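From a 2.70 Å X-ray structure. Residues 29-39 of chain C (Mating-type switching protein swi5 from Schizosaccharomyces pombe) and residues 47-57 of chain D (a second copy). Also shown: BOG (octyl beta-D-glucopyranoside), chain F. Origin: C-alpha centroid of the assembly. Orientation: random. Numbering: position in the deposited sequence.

Chain C (29-39) AKLKNRDAKQT
Chain D 47-57: LHTYNEIRDIA

Two helical stretches from two copies of Swi5, C:Ala29–C:Thr39 and D:Leu47–D:Ala57, lie side by side and nearly antiparallel, and a single salt bridge at the middle of the contact joins them. NE of C:Arg34 lies 2.9 Å from OE2 of D:Glu52; the hydrogen bond within this salt bridge is weak, its N-H...O angle being only 123°. Both side chains point toward the opposing helix from CA to CB. D:Glu52 reaches across nearly extended (chi1 173°, chi2 169°, chi3 -105°), while C:Arg34 starts with chi1 and chi2 both t (-162°, 152°) and then bends at chi3 (m, -84°), with chi4 at -102°.

The guanidinium also serves the detergent octyl beta-D-glucopyranoside: NH2 of C:Arg34 donates to O2 of the sugar at 3.0 Å, and NH1 of C:Arg34 adds a weak bond to the same O2 at 3.4 Å. Sugar O3 lies over one face of the guanidinium; CB of D:Glu52 and the carbonyl oxygen of D:His48 lie over the opposite face. A long side chain ending in a flat, charged guanidinium suits this place, because NE pairs with the carboxylate while NH1 and NH2 meet the sugar. The D:His48 side chain (chi1 m, -75°; chi2 125°) leaves sideways and its end leads away from chain C, yet its CB is 3.8 Å from NH1 of C:Arg34. C1' of the detergent lies over one face of the D:His48 ring, and CE1 of D:His48 comes within 3.2 Å of C4' on the alkyl chain.

Toward the start of the chain C stretch, C:Lys30 (chi1 -91°, then t, t, t) flanks the same carboxylate. Its CD is 3.5 Å from OE1 of D:Glu52, but NZ of C:Lys30 stays 4.6 Å from that OE1, beyond a salt bridge. The aliphatic part of the lysine packs instead, CD of C:Lys30 lying 3.8 Å from CD1 of D:Ile56 (chi1 m, -76°; chi2 -34°). Buried C:Leu31 (p, p) points toward chain D, its CB 4.4 Å from OE2 of D:Glu52.

At the other end, buried D:Thr49 (chi1 m, -74°) leaves sideways and sits beside C:Arg34 and C:Gln38. Its OG1 is 3.7 Å from CD of C:Arg34 and 3.6 Å from OE1 of C:Gln38 (chi1 m, chi2 t, chi3 -151°), and it hydrogen-bonds to a residue elsewhere in the structure.

Both backbones are helical throughout and continue beyond both ends; C:Leu31 has phi/psi -102°/-4°. The helix axes approach to 11.1 Å, with 168° between their N-to-C directions. The register sets CA of C:Leu31 8.2 Å from CA of D:Ile53, CA of C:Lys30 8.5 Å from CA of D:Glu52, and CA of C:Arg34 8.0 Å from CA of D:Thr49. The contact buries 398 Å² over both sides, with C:Arg34 (87 Å²), D:Glu52 (86 Å²) and C:Lys30 (67 Å²) contributing most.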

# COMPACT_ATOMS: atom_id res chain seq x y z
N ALA C 29 3.42 4.07 -7.56
CA ALA C 29 4.52 5.00 -7.72
C ALA C 29 4.78 5.22 -9.20
O ALA C 29 4.89 6.36 -9.66
CB ALA C 29 5.76 4.47 -7.07
N LYS C 30 4.86 4.13 -9.96
CA LYS C 30 5.36 4.25 -11.32
C LYS C 30 4.47 5.16 -12.08
O LYS C 30 4.95 5.99 -12.86
CB LYS C 30 5.46 2.90 -12.05
CG LYS C 30 6.82 2.25 -11.90
CD LYS C 30 7.09 1.31 -13.04
CE LYS C 30 8.29 0.44 -12.74
NZ LYS C 30 8.77 -0.20 -13.99
N LEU C 31 3.17 5.02 -11.84
CA LEU C 31 2.24 5.75 -12.65
C LEU C 31 1.64 7.00 -12.01
O LEU C 31 0.95 7.74 -12.69
CB LEU C 31 1.21 4.83 -13.28
CG LEU C 31 0.36 3.85 -12.51
CD1 LEU C 31 -0.43 4.60 -11.49
CD2 LEU C 31 -0.53 3.12 -13.50
N LYS C 32 1.94 7.28 -10.75
CA LYS C 32 1.73 8.64 -10.23
C LYS C 32 2.82 9.53 -10.82
O LYS C 32 2.55 10.66 -11.19
CB LYS C 32 1.70 8.69 -8.68
CG LYS C 32 0.24 8.66 -8.04
CD LYS C 32 0.00 7.48 -7.04
CE LYS C 32 0.30 7.83 -5.54
NZ LYS C 32 0.99 6.77 -4.69
N ASN C 33 4.04 9.00 -10.93
CA ASN C 33 5.16 9.75 -11.51
C ASN C 33 4.96 10.08 -12.99
O ASN C 33 5.14 11.23 -13.42
CB ASN C 33 6.48 9.00 -11.32
CG ASN C 33 7.12 9.27 -9.94
OD1 ASN C 33 7.14 8.41 -9.04
ND2 ASN C 33 7.61 10.51 -9.77
N ARG C 34 4.56 9.07 -13.77
CA ARG C 34 4.28 9.27 -15.18
C ARG C 34 3.37 10.47 -15.33
O ARG C 34 3.68 11.35 -16.09
CB ARG C 34 3.65 8.04 -15.85
CG ARG C 34 3.78 8.09 -17.41
CD ARG C 34 3.82 6.73 -18.09
NE ARG C 34 5.17 6.14 -18.09
CZ ARG C 34 6.01 6.11 -19.13
NH1 ARG C 34 5.69 6.63 -20.32
NH2 ARG C 34 7.22 5.54 -18.99
N ASP C 35 2.28 10.52 -14.59
CA ASP C 35 1.40 11.69 -14.60
C ASP C 35 2.12 13.00 -14.25
O ASP C 35 1.98 14.00 -14.97
CB ASP C 35 0.24 11.49 -13.64
CG ASP C 35 -1.07 11.36 -14.34
OD1 ASP C 35 -2.06 11.79 -13.74
OD2 ASP C 35 -1.12 10.86 -15.49
N ALA C 36 2.88 13.01 -13.15
CA ALA C 36 3.62 14.20 -12.74
C ALA C 36 4.27 14.78 -13.95
O ALA C 36 4.05 15.94 -14.27
CB ALA C 36 4.67 13.87 -11.75
N LYS C 37 5.03 13.94 -14.64
CA LYS C 37 5.89 14.37 -15.75
C LYS C 37 5.07 14.83 -16.95
O LYS C 37 5.30 15.90 -17.49
CB LYS C 37 6.84 13.23 -16.14
CG LYS C 37 8.12 13.22 -15.35
CD LYS C 37 8.62 11.85 -15.03
CE LYS C 37 10.15 11.84 -14.89
NZ LYS C 37 10.65 10.59 -14.20
N GLN C 38 4.10 14.02 -17.34
CA GLN C 38 3.13 14.41 -18.33
C GLN C 38 2.46 15.72 -18.01
O GLN C 38 1.98 16.36 -18.92
CB GLN C 38 2.02 13.36 -18.45
CG GLN C 38 2.37 12.16 -19.32
CD GLN C 38 1.26 11.14 -19.41
OE1 GLN C 38 1.53 9.97 -19.60
NE2 GLN C 38 0.02 11.59 -19.30
N THR C 39 2.35 16.08 -16.74
CA THR C 39 1.57 17.26 -16.40
C THR C 39 2.36 18.52 -16.55
O THR C 39 1.87 19.47 -17.11
CB THR C 39 0.96 17.18 -15.01
OG1 THR C 39 -0.18 16.32 -15.08
CG2 THR C 39 0.50 18.56 -14.57
N LEU D 47 2.13 4.70 -26.52
CA LEU D 47 2.80 3.41 -26.58
C LEU D 47 3.62 3.13 -25.33
O LEU D 47 3.45 2.08 -24.70
CB LEU D 47 3.72 3.37 -27.79
CG LEU D 47 4.17 2.06 -28.39
CD1 LEU D 47 3.86 2.18 -29.90
CD2 LEU D 47 5.68 1.75 -28.12
N HIS D 48 4.49 4.07 -24.95
CA HIS D 48 5.35 3.89 -23.77
C HIS D 48 4.56 3.79 -22.46
O HIS D 48 4.90 2.98 -21.57
CB HIS D 48 6.38 5.00 -23.69
CG HIS D 48 7.49 4.87 -24.68
ND1 HIS D 48 7.83 5.86 -25.57
CD2 HIS D 48 8.35 3.85 -24.92
CE1 HIS D 48 8.85 5.48 -26.31
NE2 HIS D 48 9.19 4.25 -25.94
N THR D 49 3.48 4.57 -22.37
CA THR D 49 2.51 4.43 -21.30
C THR D 49 1.96 3.03 -21.27
O THR D 49 1.70 2.51 -20.20
CB THR D 49 1.34 5.40 -21.48
OG1 THR D 49 1.77 6.72 -21.16
CG2 THR D 49 0.16 5.03 -20.58
N TYR D 50 1.79 2.41 -22.44
CA TYR D 50 1.22 1.08 -22.46
C TYR D 50 2.25 0.02 -22.17
O TYR D 50 2.01 -0.83 -21.31
CB TYR D 50 0.39 0.81 -23.70
CG TYR D 50 -1.05 1.27 -23.44
CD1 TYR D 50 -1.35 2.63 -23.27
CD2 TYR D 50 -2.09 0.36 -23.27
CE1 TYR D 50 -2.65 3.07 -22.99
CE2 TYR D 50 -3.42 0.81 -22.99
CZ TYR D 50 -3.68 2.17 -22.85
OH TYR D 50 -4.96 2.64 -22.57
N ASN D 51 3.41 0.07 -22.81
CA ASN D 51 4.47 -0.89 -22.47
C ASN D 51 4.65 -0.89 -20.97
O ASN D 51 4.82 -1.94 -20.38
CB ASN D 51 5.80 -0.62 -23.19
CG ASN D 51 5.73 -0.91 -24.70
OD1 ASN D 51 6.57 -0.43 -25.48
ND2 ASN D 51 4.73 -1.69 -25.11
N GLU D 52 4.59 0.28 -20.33
CA GLU D 52 4.79 0.35 -18.88
C GLU D 52 3.70 -0.38 -18.08
O GLU D 52 4.04 -1.17 -17.18
CB GLU D 52 4.90 1.79 -18.37
CG GLU D 52 4.95 1.85 -16.84
CD GLU D 52 5.32 3.19 -16.26
OE1 GLU D 52 6.47 3.34 -15.78
OE2 GLU D 52 4.43 4.07 -16.23
N ILE D 53 2.43 -0.10 -18.36
CA ILE D 53 1.36 -0.74 -17.58
C ILE D 53 1.26 -2.24 -17.90
O ILE D 53 0.81 -3.02 -17.09
CB ILE D 53 -0.03 -0.03 -17.69
CG1 ILE D 53 -1.03 -0.83 -18.54
CG2 ILE D 53 0.07 1.46 -18.14
CD1 ILE D 53 -2.49 -0.39 -18.28
N ARG D 54 1.69 -2.64 -19.08
CA ARG D 54 1.78 -4.04 -19.40
C ARG D 54 2.85 -4.66 -18.52
O ARG D 54 2.57 -5.63 -17.80
CB ARG D 54 2.07 -4.22 -20.89
CG ARG D 54 2.44 -5.63 -21.31
CD ARG D 54 3.91 -5.73 -21.67
NE ARG D 54 4.13 -5.29 -23.04
CZ ARG D 54 5.28 -5.38 -23.70
NH1 ARG D 54 6.35 -5.91 -23.12
NH2 ARG D 54 5.35 -4.94 -24.96
N ASP D 55 4.06 -4.09 -18.54
CA ASP D 55 5.16 -4.58 -17.70
C ASP D 55 4.80 -4.55 -16.21
O ASP D 55 5.31 -5.34 -15.44
CB ASP D 55 6.44 -3.78 -17.94
CG ASP D 55 7.09 -4.10 -19.29
OD1 ASP D 55 6.53 -4.94 -20.04
OD2 ASP D 55 8.16 -3.52 -19.61
N ILE D 56 3.92 -3.64 -15.79
CA ILE D 56 3.38 -3.73 -14.44
C ILE D 56 2.60 -5.02 -14.26
O ILE D 56 2.68 -5.64 -13.21
CB ILE D 56 2.49 -2.51 -14.09
CG1 ILE D 56 3.36 -1.29 -13.79
CG2 ILE D 56 1.53 -2.82 -12.93
CD1 ILE D 56 4.69 -1.63 -13.10
N ALA D 57 1.85 -5.44 -15.28
CA ALA D 57 1.04 -6.66 -15.20
C ALA D 57 1.95 -7.88 -15.07
O ALA D 57 1.92 -8.55 -14.04
CB ALA D 57 0.09 -6.81 -16.41
C1 BOG F . 9.73 8.88 -21.84
O1 BOG F . 10.91 8.35 -22.49
C2 BOG F . 9.44 7.97 -20.62
O2 BOG F . 8.95 6.67 -21.15
C3 BOG F . 8.54 8.64 -19.49
O3 BOG F . 8.98 8.33 -18.14
C4 BOG F . 8.34 10.18 -19.57
O4 BOG F . 7.03 10.56 -19.13
C5 BOG F . 8.44 10.69 -20.99
O5 BOG F . 9.76 10.30 -21.46
C6 BOG F . 8.03 12.18 -21.10
O6 BOG F . 6.60 12.43 -20.92
C1' BOG F . 10.59 7.30 -23.47
C2' BOG F . 11.51 7.24 -24.72
C3' BOG F . 11.17 8.17 -25.90
C4' BOG F . 11.16 7.50 -27.29
C5' BOG F . 12.10 8.16 -28.32
C6' BOG F . 11.43 8.64 -29.63
C7' BOG F . 12.28 8.37 -30.90
C8' BOG F . 11.50 8.33 -32.23